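Local coordinates for Lmo2119 protein (Listeria monocytogenes serovar 1/2a, PDB 5HQH) that is of unknown function and carries a YbbR-like domain, the piece described here, within a longer protein that bears a signal sequence, at residues 10-15 / 37-42; 57-62 / 75-80. All coordinates share one frame; numbering follows the deposited sequence. Where two conformers were deposited one is given.

Both contacts are antiparallel strand pairs in the mixed sheet of the YbbR-like domain, and strands 9-21 and 57-61 lie side by side in it. Contact 1 (10-15 with 37-42) is partly buried, its centre about 13 Å from the centre of the chain: one face is mostly apolar, with Ile13 and Leu40 against helix 44-53; the other mixes Val12 with serine and threonine. Contact 2 (57-62 with 75-80) is nearer the middle of the chain yet mostly at the surface, and its outer face is polar, with a tyrosine, a glutamine, waters and a salt bridge. The contact centres are about 14 Å apart, and they meet where Val38 CG2 packs on Val58 CG2 at 3.7 Å.

Contact 1: residues 10-15 / 37-42; sequences SEVIEN and TVTLSG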
# COMPACT_ATOMS: atom_id res chain seq x y z
N SER A 10 16.84 4.48 -11.13
CA SER A 10 15.69 4.94 -10.32
C SER A 10 14.49 5.26 -11.20
O SER A 10 14.63 5.86 -12.27
CB SER A 10 16.06 6.18 -9.48
OG SER A 10 14.92 6.73 -8.80
N GLU A 11 13.30 4.87 -10.73
CA GLU A 11 12.05 5.10 -11.45
C GLU A 11 10.98 5.54 -10.46
O GLU A 11 10.87 4.99 -9.38
CB GLU A 11 11.58 3.82 -12.14
CG GLU A 11 12.41 3.37 -13.33
CD GLU A 11 12.25 4.25 -14.55
OE1 GLU A 11 11.27 5.00 -14.62
OE2 GLU A 11 13.07 4.14 -15.48
N VAL A 12 10.21 6.56 -10.85
CA VAL A 12 9.06 7.01 -10.09
C VAL A 12 7.85 6.50 -10.88
O VAL A 12 7.68 6.82 -12.04
CB VAL A 12 9.03 8.55 -9.94
CG1 VAL A 12 7.78 8.97 -9.19
CG2 VAL A 12 10.28 9.04 -9.24
N ILE A 13 7.06 5.66 -10.24
CA ILE A 13 5.95 4.99 -10.89
C ILE A 13 4.65 5.56 -10.31
O ILE A 13 4.41 5.45 -9.10
CB ILE A 13 6.05 3.46 -10.68
CG1 ILE A 13 7.40 2.95 -11.22
CG2 ILE A 13 4.89 2.73 -11.34
CD1 ILE A 13 7.63 1.51 -10.97
N GLU A 14 3.84 6.12 -11.19
CA GLU A 14 2.59 6.73 -10.78
C GLU A 14 1.42 5.73 -10.86
O GLU A 14 1.47 4.72 -11.55
CB GLU A 14 2.29 7.94 -11.67
CG GLU A 14 3.31 9.04 -11.48
CD GLU A 14 3.12 10.19 -12.44
OE1 GLU A 14 2.00 10.71 -12.55
OE2 GLU A 14 4.11 10.59 -13.07
N ASN A 15 0.38 6.04 -10.11
CA ASN A 15 -0.88 5.32 -10.18
C ASN A 15 -0.79 3.85 -9.82
O ASN A 15 -1.41 3.02 -10.46
CB ASN A 15 -1.53 5.56 -11.54
CG ASN A 15 -1.71 7.03 -11.84
OD1 ASN A 15 -2.22 7.78 -11.00
ND2 ASN A 15 -1.29 7.45 -13.00
N THR A 37 2.07 6.89 -5.53
CA THR A 37 3.29 6.96 -6.32
C THR A 37 4.40 6.20 -5.63
O THR A 37 4.67 6.42 -4.45
CB THR A 37 3.74 8.43 -6.52
OG1 THR A 37 2.67 9.16 -7.13
CG2 THR A 37 4.98 8.55 -7.35
N VAL A 38 5.09 5.32 -6.36
CA VAL A 38 6.16 4.51 -5.77
C VAL A 38 7.48 4.84 -6.41
O VAL A 38 7.55 4.93 -7.64
CB VAL A 38 5.89 2.99 -5.96
CG1 VAL A 38 7.02 2.14 -5.41
CG2 VAL A 38 4.60 2.61 -5.25
N THR A 39 8.51 5.07 -5.60
CA THR A 39 9.84 5.32 -6.12
C THR A 39 10.72 4.11 -5.80
O THR A 39 10.76 3.64 -4.67
CB THR A 39 10.48 6.57 -5.48
OG1 THR A 39 9.64 7.69 -5.72
CG2 THR A 39 11.86 6.83 -6.06
N LEU A 40 11.39 3.60 -6.84
CA LEU A 40 12.27 2.42 -6.76
C LEU A 40 13.67 2.82 -7.15
O LEU A 40 13.81 3.52 -8.14
CB LEU A 40 11.84 1.37 -7.78
CG LEU A 40 10.42 0.84 -7.68
CD1 LEU A 40 10.17 -0.17 -8.80
CD2 LEU A 40 10.19 0.22 -6.33
N SER A 41 14.67 2.34 -6.42
CA SER A 41 16.07 2.56 -6.83
C SER A 41 16.89 1.31 -6.56
O SER A 41 16.62 0.57 -5.61
CB SER A 41 16.65 3.78 -6.13
OG SER A 41 16.81 3.54 -4.77
N GLY A 42 17.87 1.06 -7.41
CA GLY A 42 18.71 -0.13 -7.25
C GLY A 42 19.33 -0.51 -8.57
O GLY A 42 19.36 0.31 -9.47
O HOH W 1 0.54 8.48 -8.69
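Ile13 N donates to Val38 O at 2.7 Å, the shortest of four backbone bonds that join strand 9-21 to strand 35-42, two antiparallel neighbours in the mixed sheet of the YbbR-like domain. Ile13 and Val38 form one hydrogen-bonded pair, with Val38 N returning a bond to Ile13 O; Glu11 and Leu40 form the next, where Leu40 N reaches Glu11 O at 2.9 Å in a nearly straight line (173°). Between them Val12 faces Thr39 as a non-hydrogen-bonded pair, and CA-H groups add contacts to the same carbonyls.

The two faces differ in character. On one, Ile13 and Leu40 are buried beneath helix 44-53 and Phe56; their side chains cross obliquely and meet through CD1 of Ile13 and CD1 of Leu40 at 3.7 Å. Aliphatic groups suit the part of this face that the helix covers. Glu11 shares the face, but its carboxylate turns away to the helix, where Lys51 forms a salt bridge and Gln48 a hydrogen bond.

The opposite face, with Ser10, Val12, Thr39 and Ser41, is more open to solvent, and threonine suits it by offering both a methyl and a hydroxyl. Thr39 presents OG1 to Val12 CG2, whereas Thr37 CG2, anti to its backbone N, reaches Val12 CG1 in a tight 3.4 Å contact. At the corner at Asn15, one water accepts from Asn15 N at 2.8 Å and also bonds Thr37 OG1 at 2.7 Å.

Contact 2: residues 57-62 / 75-80; sequences TVYADL and QVKDVS
Strand 57-61 and the 75-77 part of strand 68-77 run antiparallel as the arms of a beta hairpin, their short axes 4.7 Å apart at closest approach and 137° apart in direction. Thr57 with Lys77 and Tyr59 with Gln75 are hydrogen-bonded pairs, each closed by two N-H...O bonds, and Val58 faces Val76 between them.

Tyr59 dominates the outer face. With chi1 at 64°, CG stands between the backbone N and the carbonyl carbon, and the ring lies against the opposing strand. Gln75 CB covers one face in a CH-pi contact, 3.7 Å from the ring centroid, while Lys77, in the conformer described, crosses the tyrosine at about a right angle, its CG meeting Tyr59 CE1 obliquely at 3.5 Å. One water joins Tyr59 OH to Gln75 NE2, and two others tie Gln75 OE1 to Asp61, one through its backbone N and one through OD2; Asp61 OD1 takes the N-H of Lys63.

Asp78 OD2 is gripped twice. Thr57 OG1 donates to its anti lone pair at 2.8 Å, fastening this loop residue to strand 57-61. In the same conformer Lys77 NZ forms a salt bridge to Asp78 OD2 at 3.1 Å, from the syn side and somewhat out of the carboxylate plane, and probably offsets its neighbour's charge.

On the inner face Val58 packs on Val16 of strand 9-21, and Val76 on Val85 and Val87 of strand 84-98. Strand 57-61 also pairs in parallel with strand 9-21, whose Tyr21 ring meets Tyr59 with the planes at about 45°.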
# COMPACT_ATOMS: atom_id res chain seq x y z
N THR A 57 3.71 -5.19 -4.56
CA THR A 57 2.39 -4.93 -4.00
C THR A 57 2.47 -3.93 -2.90
O THR A 57 3.16 -4.16 -1.92
CB THR A 57 1.82 -6.23 -3.41
OG1 THR A 57 1.77 -7.24 -4.45
CG2 THR A 57 0.46 -6.01 -2.81
N VAL A 58 1.78 -2.78 -3.06
CA VAL A 58 1.67 -1.77 -2.01
C VAL A 58 0.40 -2.08 -1.23
O VAL A 58 -0.63 -2.36 -1.84
CB VAL A 58 1.57 -0.35 -2.58
CG1 VAL A 58 1.46 0.67 -1.45
CG2 VAL A 58 2.77 -0.05 -3.46
N TYR A 59 0.50 -2.09 0.09
CA TYR A 59 -0.64 -2.45 0.91
C TYR A 59 -0.73 -1.70 2.22
O TYR A 59 0.27 -1.28 2.80
CB TYR A 59 -0.65 -3.95 1.18
CG TYR A 59 0.52 -4.51 1.99
CD1 TYR A 59 1.74 -4.76 1.38
CD2 TYR A 59 0.38 -4.89 3.33
CE1 TYR A 59 2.79 -5.30 2.08
CE2 TYR A 59 1.45 -5.44 4.03
CZ TYR A 59 2.64 -5.67 3.39
OH TYR A 59 3.68 -6.26 4.09
N ALA A 60 -1.98 -1.59 2.69
CA ALA A 60 -2.31 -1.12 4.03
C ALA A 60 -2.81 -2.36 4.78
O ALA A 60 -3.83 -2.94 4.42
CB ALA A 60 -3.40 -0.03 4.00
N ASP A 61 -2.10 -2.74 5.84
CA ASP A 61 -2.51 -3.89 6.65
C ASP A 61 -3.25 -3.43 7.89
O ASP A 61 -2.65 -2.88 8.82
CB ASP A 61 -1.32 -4.74 7.05
CG ASP A 61 -1.75 -6.07 7.64
OD1 ASP A 61 -2.96 -6.35 7.78
OD2 ASP A 61 -0.89 -6.89 7.97
N LEU A 62 -4.55 -3.64 7.87
CA LEU A 62 -5.41 -3.23 8.98
C LEU A 62 -6.01 -4.43 9.68
O LEU A 62 -7.08 -4.33 10.30
CB LEU A 62 -6.48 -2.29 8.45
CG LEU A 62 -5.82 -0.98 7.98
CD1 LEU A 62 -6.76 -0.19 7.12
CD2 LEU A 62 -5.32 -0.16 9.16
N GLN A 75 2.93 -0.31 3.17
CA GLN A 75 4.03 -1.28 3.07
C GLN A 75 4.17 -1.76 1.64
O GLN A 75 3.24 -1.61 0.84
CB GLN A 75 3.78 -2.43 4.01
CG GLN A 75 3.78 -2.05 5.48
CD GLN A 75 3.45 -3.22 6.36
OE1 GLN A 75 2.31 -3.37 6.86
NE2 GLN A 75 4.40 -4.10 6.52
N VAL A 76 5.29 -2.41 1.35
CA VAL A 76 5.55 -2.98 0.03
C VAL A 76 6.08 -4.40 0.20
O VAL A 76 6.97 -4.67 1.02
CB VAL A 76 6.53 -2.16 -0.81
CG1 VAL A 76 6.63 -2.73 -2.23
CG2 VAL A 76 6.16 -0.69 -0.81
N LYS A 77 5.50 -5.33 -0.56
CA LYS A 77 5.94 -6.72 -0.56
C LYS A 77 6.03 -7.21 -2.00
O LYS A 77 5.73 -6.48 -2.94
CB LYS A 77 5.04 -7.62 0.31
CG LYS A 77 3.63 -7.83 -0.22
CD LYS A 77 2.79 -8.61 0.79
CE LYS A 77 1.45 -9.09 0.21
NZ LYS A 77 1.60 -10.25 -0.73
N ASP A 78 6.47 -8.43 -2.15
CA ASP A 78 6.64 -9.06 -3.48
C ASP A 78 7.63 -8.23 -4.33
O ASP A 78 7.44 -8.03 -5.53
CB ASP A 78 5.31 -9.25 -4.21
CG ASP A 78 4.24 -9.91 -3.35
OD1 ASP A 78 4.57 -10.88 -2.67
OD2 ASP A 78 3.10 -9.43 -3.33
N VAL A 79 8.68 -7.74 -3.68
CA VAL A 79 9.62 -6.81 -4.30
C VAL A 79 11.03 -7.30 -4.02
O VAL A 79 11.30 -7.82 -2.95
CB VAL A 79 9.38 -5.37 -3.73
CG1 VAL A 79 9.69 -5.29 -2.23
CG2 VAL A 79 10.16 -4.33 -4.51
N SER A 80 11.92 -7.18 -5.01
CA SER A 80 13.30 -7.61 -4.86
C SER A 80 13.97 -7.00 -3.64
O SER A 80 13.83 -5.82 -3.37
CB SER A 80 14.11 -7.21 -6.08
OG SER A 80 15.50 -7.49 -5.88
O HOH W 2 3.69 -6.82 6.75
O HOH W 3 0.24 -1.26 6.79
O HOH W 4 1.60 -5.91 8.26